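Local coordinates for protein molybdopterin molybdotransferase (Pyrococcus horikoshii, PDB 1UZ5) that probably catalyses the insertion of molybdate into adenylyl-molybdopterin, with magnesium as cofactor, giving Mo-molybdopterin and AMP in molybdenum cofactor biosynthesis, at residues I186-E191 and V250-G255; K182-S187 and I224-A229; Y205-R210 and G302-C307. All blocks are in the same frame, centred on the assembly; numbering follows the deposited sequence.

Contact 1: residues I186-E191 and V250-G255; sequences ISTGNE and VVISGG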
# COMPACT_ATOMS: atom_id res chain seq x y z
N ILE A 186 21.68 11.47 3.38
CA ILE A 186 23.05 11.78 3.77
C ILE A 186 23.32 11.41 5.24
O ILE A 186 22.47 11.62 6.10
CB ILE A 186 23.35 13.29 3.61
CG1 ILE A 186 23.32 13.67 2.13
CG2 ILE A 186 24.71 13.64 4.24
CD1 ILE A 186 23.28 15.18 1.88
N SER A 187 24.49 10.84 5.51
CA SER A 187 24.89 10.50 6.88
C SER A 187 26.04 11.43 7.24
O SER A 187 27.01 11.56 6.48
CB SER A 187 25.36 9.04 6.97
OG SER A 187 24.26 8.15 6.88
N THR A 188 25.95 12.10 8.39
CA THR A 188 27.01 13.02 8.80
C THR A 188 27.70 12.62 10.10
O THR A 188 27.04 12.24 11.07
CB THR A 188 26.47 14.46 8.97
OG1 THR A 188 25.51 14.50 10.04
CG2 THR A 188 25.80 14.94 7.69
N GLY A 189 29.02 12.73 10.12
CA GLY A 189 29.79 12.38 11.30
C GLY A 189 31.22 12.06 10.93
O GLY A 189 31.47 11.32 9.97
N ASN A 190 32.17 12.62 11.68
CA ASN A 190 33.58 12.37 11.39
C ASN A 190 33.98 10.94 11.72
O ASN A 190 35.01 10.45 11.25
CB ASN A 190 34.47 13.34 12.17
CG ASN A 190 34.22 14.79 11.79
OD1 ASN A 190 34.06 15.11 10.61
ND2 ASN A 190 34.19 15.67 12.78
N GLU A 191 33.17 10.25 12.51
CA GLU A 191 33.47 8.87 12.88
C GLU A 191 32.87 7.85 11.91
O GLU A 191 33.22 6.67 11.94
CB GLU A 191 32.95 8.57 14.29
CG GLU A 191 31.45 8.27 14.36
CD GLU A 191 30.57 9.51 14.31
OE1 GLU A 191 31.00 10.54 13.75
OE2 GLU A 191 29.43 9.45 14.83
N VAL A 250 15.37 15.81 0.75
CA VAL A 250 16.69 15.47 1.27
C VAL A 250 16.55 15.16 2.75
O VAL A 250 15.88 15.88 3.49
CB VAL A 250 17.70 16.63 1.08
CG1 VAL A 250 19.05 16.27 1.70
CG2 VAL A 250 17.88 16.92 -0.40
N VAL A 251 17.14 14.05 3.19
CA VAL A 251 17.08 13.68 4.59
C VAL A 251 18.50 13.46 5.08
O VAL A 251 19.27 12.71 4.47
CB VAL A 251 16.25 12.40 4.82
CG1 VAL A 251 16.26 12.04 6.30
CG2 VAL A 251 14.81 12.61 4.37
N ILE A 252 18.83 14.13 6.17
CA ILE A 252 20.17 14.05 6.76
C ILE A 252 20.07 13.56 8.20
O ILE A 252 19.20 14.00 8.95
CB ILE A 252 20.83 15.45 6.75
CG1 ILE A 252 20.77 16.05 5.34
CG2 ILE A 252 22.28 15.35 7.22
CD1 ILE A 252 21.05 17.53 5.28
N SER A 253 20.95 12.63 8.57
CA SER A 253 20.98 12.14 9.94
C SER A 253 22.41 12.28 10.45
O SER A 253 23.37 12.07 9.70
CB SER A 253 20.55 10.67 10.02
OG SER A 253 21.54 9.81 9.50
N GLY A 254 22.56 12.63 11.71
CA GLY A 254 23.89 12.79 12.27
C GLY A 254 23.90 13.57 13.56
O GLY A 254 24.96 13.82 14.14
N GLY A 255 22.71 13.97 14.02
CA GLY A 255 22.62 14.71 15.26
C GLY A 255 23.00 13.83 16.44
O GLY A 255 24.18 13.57 16.68
O HOH W 1 21.56 9.12 7.06
O HOH W 2 26.70 15.56 13.01

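Contact 2: residues K182-S187 and I224-A229; sequences KVAVIS and IFMGVA. With SO4 (sulfate ion), chain D.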
# COMPACT_ATOMS: atom_id res chain seq x y z
N LYS A 182 11.69 10.68 -5.00
CA LYS A 182 13.10 10.47 -4.73
C LYS A 182 13.55 11.17 -3.45
O LYS A 182 13.31 12.36 -3.27
CB LYS A 182 13.95 10.96 -5.89
CG LYS A 182 13.75 10.19 -7.18
CD LYS A 182 14.65 10.75 -8.27
CE LYS A 182 14.53 9.95 -9.56
NZ LYS A 182 15.39 10.51 -10.63
N VAL A 183 14.19 10.42 -2.57
CA VAL A 183 14.69 10.99 -1.32
C VAL A 183 16.20 10.80 -1.24
O VAL A 183 16.68 9.67 -1.17
CB VAL A 183 14.04 10.33 -0.10
CG1 VAL A 183 14.57 10.96 1.19
CG2 VAL A 183 12.52 10.46 -0.18
N ALA A 184 16.94 11.90 -1.28
CA ALA A 184 18.40 11.85 -1.20
C ALA A 184 18.75 11.78 0.28
O ALA A 184 18.34 12.63 1.07
CB ALA A 184 19.00 13.10 -1.83
N VAL A 185 19.51 10.75 0.65
CA VAL A 185 19.90 10.54 2.04
C VAL A 185 21.38 10.75 2.30
O VAL A 185 22.23 10.27 1.54
CB VAL A 185 19.53 9.11 2.49
CG1 VAL A 185 19.99 8.89 3.94
CG2 VAL A 185 18.02 8.90 2.36
N ILE A 186 21.68 11.47 3.38
CA ILE A 186 23.05 11.78 3.77
C ILE A 186 23.32 11.41 5.24
O ILE A 186 22.47 11.62 6.10
CB ILE A 186 23.35 13.29 3.61
CG1 ILE A 186 23.32 13.67 2.13
CG2 ILE A 186 24.71 13.64 4.24
CD1 ILE A 186 23.28 15.18 1.88
N SER A 187 24.49 10.84 5.51
CA SER A 187 24.89 10.50 6.88
C SER A 187 26.04 11.43 7.24
O SER A 187 27.01 11.56 6.48
CB SER A 187 25.36 9.04 6.97
OG SER A 187 24.26 8.15 6.88
N ILE A 224 17.91 7.26 -2.25
CA ILE A 224 19.19 7.37 -2.94
C ILE A 224 20.25 7.80 -1.91
O ILE A 224 20.20 8.91 -1.38
CB ILE A 224 19.13 8.42 -4.06
CG1 ILE A 224 18.01 8.04 -5.04
CG2 ILE A 224 20.47 8.49 -4.79
CD1 ILE A 224 17.71 9.10 -6.08
N PHE A 225 21.18 6.90 -1.61
CA PHE A 225 22.22 7.19 -0.63
C PHE A 225 23.32 8.05 -1.23
O PHE A 225 24.09 7.60 -2.08
CB PHE A 225 22.81 5.88 -0.08
CG PHE A 225 23.72 6.08 1.10
CD1 PHE A 225 23.38 6.97 2.12
CD2 PHE A 225 24.92 5.38 1.20
CE1 PHE A 225 24.22 7.15 3.23
CE2 PHE A 225 25.77 5.55 2.30
CZ PHE A 225 25.41 6.44 3.31
N MET A 226 23.39 9.30 -0.78
CA MET A 226 24.39 10.25 -1.26
C MET A 226 25.77 9.99 -0.66
O MET A 226 26.78 10.45 -1.20
CB MET A 226 23.96 11.67 -0.92
CG MET A 226 22.62 12.06 -1.52
SD MET A 226 22.62 11.77 -3.29
CE MET A 226 23.88 12.94 -3.83
N GLY A 227 25.82 9.27 0.45
CA GLY A 227 27.10 8.99 1.07
C GLY A 227 27.28 9.64 2.43
O GLY A 227 26.33 10.16 3.03
N VAL A 228 28.51 9.61 2.92
CA VAL A 228 28.85 10.17 4.22
C VAL A 228 29.51 11.55 4.14
O VAL A 228 30.44 11.75 3.37
CB VAL A 228 29.81 9.21 4.97
CG1 VAL A 228 30.27 9.84 6.28
CG2 VAL A 228 29.12 7.88 5.22
N ALA A 229 29.03 12.49 4.94
CA ALA A 229 29.61 13.82 4.97
C ALA A 229 30.36 14.08 6.28
O ALA A 229 29.87 13.76 7.37
CB ALA A 229 28.52 14.87 4.80
S SO4 D . 21.49 3.13 -2.69
O1 SO4 D . 20.06 3.06 -1.94
O2 SO4 D . 21.55 4.47 -3.25
O3 SO4 D . 22.45 2.88 -1.83
O4 SO4 D . 21.35 2.18 -3.75

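Contact 3: residues Y205-R210 and G302-C307; sequences YDINGR and GYPTSC. With SO4 (sulfate ion), chain D.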
# COMPACT_ATOMS: atom_id res chain seq x y z
N TYR A 205 30.64 2.10 11.32
CA TYR A 205 29.98 1.99 10.02
C TYR A 205 28.63 2.68 10.01
O TYR A 205 27.94 2.73 11.03
CB TYR A 205 29.79 0.52 9.64
CG TYR A 205 31.07 -0.19 9.29
CD1 TYR A 205 31.78 0.16 8.15
CD2 TYR A 205 31.56 -1.22 10.10
CE1 TYR A 205 32.95 -0.51 7.81
CE2 TYR A 205 32.72 -1.89 9.77
CZ TYR A 205 33.41 -1.54 8.63
OH TYR A 205 34.56 -2.21 8.30
N ASP A 206 28.25 3.21 8.86
CA ASP A 206 26.96 3.87 8.74
C ASP A 206 25.85 2.87 9.01
O ASP A 206 25.97 1.70 8.67
CB ASP A 206 26.75 4.42 7.32
CG ASP A 206 25.31 4.82 7.06
OD1 ASP A 206 24.86 5.82 7.64
OD2 ASP A 206 24.62 4.12 6.27
N ILE A 207 24.77 3.34 9.63
CA ILE A 207 23.63 2.48 9.87
C ILE A 207 22.34 3.18 9.43
O ILE A 207 21.45 2.55 8.85
CB ILE A 207 23.50 2.07 11.35
CG1 ILE A 207 22.26 1.18 11.52
CG2 ILE A 207 23.43 3.30 12.24
CD1 ILE A 207 22.10 0.59 12.91
N ASN A 208 22.25 4.48 9.69
CA ASN A 208 21.06 5.24 9.34
C ASN A 208 20.84 5.47 7.84
O ASN A 208 19.71 5.52 7.38
CB ASN A 208 21.06 6.60 10.04
CG ASN A 208 20.95 6.47 11.55
OD1 ASN A 208 20.22 5.63 12.06
ND2 ASN A 208 21.66 7.32 12.27
N GLY A 209 21.93 5.61 7.10
CA GLY A 209 21.83 5.83 5.67
C GLY A 209 21.09 4.69 4.99
O GLY A 209 20.12 4.90 4.28
N ARG A 210 21.57 3.47 5.24
CA ARG A 210 20.99 2.26 4.68
C ARG A 210 19.58 2.07 5.22
O ARG A 210 18.66 1.71 4.48
CB ARG A 210 21.84 1.05 5.07
CG ARG A 210 21.43 -0.28 4.45
CD ARG A 210 21.74 -0.32 2.96
NE ARG A 210 20.63 0.15 2.14
CZ ARG A 210 20.77 0.91 1.06
NH1 ARG A 210 21.97 1.30 0.66
NH2 ARG A 210 19.70 1.25 0.35
N GLY A 302 21.20 11.48 15.07
CA GLY A 302 22.07 10.40 14.66
C GLY A 302 21.82 9.10 15.40
O GLY A 302 22.16 8.02 14.91
N TYR A 303 21.24 9.18 16.60
CA TYR A 303 20.95 7.97 17.37
C TYR A 303 19.88 7.19 16.60
O TYR A 303 18.79 7.69 16.38
CB TYR A 303 20.41 8.34 18.76
CG TYR A 303 20.35 7.17 19.71
CD1 TYR A 303 21.52 6.51 20.09
CD2 TYR A 303 19.14 6.70 20.20
CE1 TYR A 303 21.48 5.41 20.95
CE2 TYR A 303 19.09 5.60 21.06
CZ TYR A 303 20.27 4.96 21.42
OH TYR A 303 20.23 3.86 22.24
N PRO A 304 20.20 5.95 16.19
CA PRO A 304 19.30 5.07 15.42
C PRO A 304 17.80 5.10 15.72
O PRO A 304 17.01 5.41 14.83
CB PRO A 304 19.92 3.69 15.64
CG PRO A 304 21.39 4.02 15.63
CD PRO A 304 21.44 5.24 16.54
N THR A 305 17.40 4.79 16.95
CA THR A 305 15.97 4.80 17.29
C THR A 305 15.36 6.20 17.25
O THR A 305 14.15 6.35 17.04
CB THR A 305 15.71 4.20 18.69
OG1 THR A 305 16.33 5.02 19.68
CG2 THR A 305 16.28 2.79 18.78
N SER A 306 16.18 7.23 17.47
CA SER A 306 15.70 8.60 17.45
C SER A 306 15.51 9.05 16.00
O SER A 306 14.58 9.79 15.68
CB SER A 306 16.69 9.53 18.15
OG SER A 306 16.88 9.14 19.49
N CYS A 307 16.41 8.60 15.14
CA CYS A 307 16.34 8.91 13.71
C CYS A 307 15.08 8.26 13.17
O CYS A 307 14.32 8.86 12.41
CB CYS A 307 17.56 8.34 13.00
SG CYS A 307 17.60 8.56 11.21
S SO4 D . 21.49 3.13 -2.69
O1 SO4 D . 20.06 3.06 -1.94
O2 SO4 D . 21.55 4.47 -3.25
O3 SO4 D . 22.45 2.88 -1.83
O4 SO4 D . 21.35 2.18 -3.75
O HOH W 3 17.73 4.72 12.15

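Contact 1: residues I186-E191 and V250-G255
Ile186 and Ile252 pair side by side on neighbouring parallel strands, 182-188 and 249-253, and the backbone between them carries most of the polar contact. Ile186 N gives its hydrogen to Val251 O at 2.9 Å, Ser253 N bonds back to Ile186 O, and Thr188 N closes the ladder on Ser253 O. Two softer CA-H...O contacts, from Ile252 to Ile186 O and from Ser187 to Ser253 O, accompany them.

The apolar contacts lie on the face that carries the two isoleucines. CB of Ile186 rests 4.2 Å from Ile252 CG1, and the methyl CG2 of Thr188 meets Ile252 CG2 at 3.6 Å, the two side chains crossing obliquely. Helix 233-246 packs over this face, with Leu239 against Ile186 and Ile240 against Ile252.

On the other face the polar groups belong to Ser187 and Ser253. Their hydroxyls stand 4.1 Å apart, OG to OG, and one water joins them, donating to Ile186 O at 2.8 Å and to Ser187 OG. Ser187 OG also has a hydrogen bond with Asp206.

At the strand end, Thr188 OG1 sits only 3.2 Å from Gly254 CA, taking the position between its own backbone N and carbonyl carbon (chi1 64°). A side chain on Gly254 would run into this hydroxyl; with phi of Gly254 at 163°, a CB would also press on the preceding carbonyl oxygen. Near the C-terminal ends of the two strands, apolar packing under helix 233-246 on the isoleucine face thus gives way on the other face to the serine hydroxyls and their water.

Contact 2: residues K182-S187 and I224-A229
Met226 lies across from Ile186 and Ala184. Its CB approaches Ile186 CG1 at 3.7 Å, the two side chains crossing at a slant. CG, placed anti to the carbonyl carbon (chi1 -59°), comes 3.8 Å from Ala184 CB; SD, turned by the bend at chi2, still touches the same methyl at 4.1 Å, beyond which the chain leads away from strand 182-188. Ile186 spreads its two branches over this neighbour strand: CG1 goes to Met226, whereas CG2 meets Ala229 CB at 4.0 Å. An alanine at Ile186 would probably open a gap beside Met226 CB and Ala229 CB, taking away the packing of both branches.

Strands 182-188 and 222-229 are parallel neighbours in the central sheet of the probable molybdopterin-binding domain, joined by a crossover through helix 208-219 on one face, with helix 233-246 on the other. Their ladder runs from Ile224 N to Val183 O, through Val185 N to Ile224 O and Met226 N to Val185 O; past a bulge in strand 222-229 at Met226-Gly227 it resumes with Ser187 N on Gly227 O at 3.2 Å and Ala229 N on Ser187 O at 2.7 Å. At the bulge Met226 has helix-like backbone angles, a CB on Gly227 would press on the preceding carbonyl oxygen, and the register slips: Val185 pairs with Phe225 but Ser187 with Val228.

On the face opposite Met226, Val185 CG1 lies near Phe225 CD1, and Ser187 OG, hydrogen-bonded to Asp206, approaches the ring edge close to its plane, 3.8 Å from CE1. Gly227 N stands above the centre of the same ring. The backbone N of Phe225, on the side away from strand 182-188, donates to O2 of a sulfate, probably from the crystallisation liquor, at 3.0 Å (N-H...O angle 165°).

Contact 3: residues Y205-R210 and G302-C307
The N-terminal ends of helices 208-219 and 304-322 come together in the probable molybdopterin-binding domain, where Asn208 reaches across to the loop and first turn of the second helix. Its ND2 donates to Gly302 O at 2.8 Å; the acceptor lies in the amide plane, whereas the donor stands above the plane of the glycine carbonyl. A chi1 of -65° puts Asn208 CG anti to the carbonyl carbon, and chi2 of -39° turns the amide so that OD1 comes 3.5 Å from Pro304 CA. A water donates to this OD1 and to Pro304 O. Cys307 SG lies 4.0 Å from Asn208 CG. At the proline ring, the methyl CG2 of Ile207 meets Pro304 CG at 4.0 Å, the side chains crossing at about a right angle.

Within the first segment, Asp206 OD1 accepts from Gly209 N, an Asx motif, and OD2 from Arg210 N, both through syn lone pairs. Arg210 grips a sulfate edge-on, NH1 to O3 and NH2 to O1 at 2.9 Å, and NH2 also forms a salt bridge with Asp214. Helix N-termini meeting beside the C-terminal end of a parallel strand, here 249-253, are common in alpha/beta folds, whose binding sites often lie at this edge.

Contacts 1 and 2 share Ile186 and Ser187 on strand 182-188, which has strand 249-253 on one flank and strand 222-229 on the other; their centres are about 9 Å apart. Val251 N to Ala184 O (2.8 Å) and Gly189 N to Ala229 O (3.1 Å), both probable hydrogen bonds, knit them further. Contact 3 lies by the serine-bearing face, its centre about 8 Å from that of contact 1 and about 12 Å from that of contact 2. A probable hydrogen bond, Ser187 OG to Asp206 OD1 at 2.5 Å, ties it to both, and Ser253 CB packs on Cys307 SG. One sulfate joins contacts 2 and 3 through Phe225 N and Arg210, and may mark an anion-binding pocket.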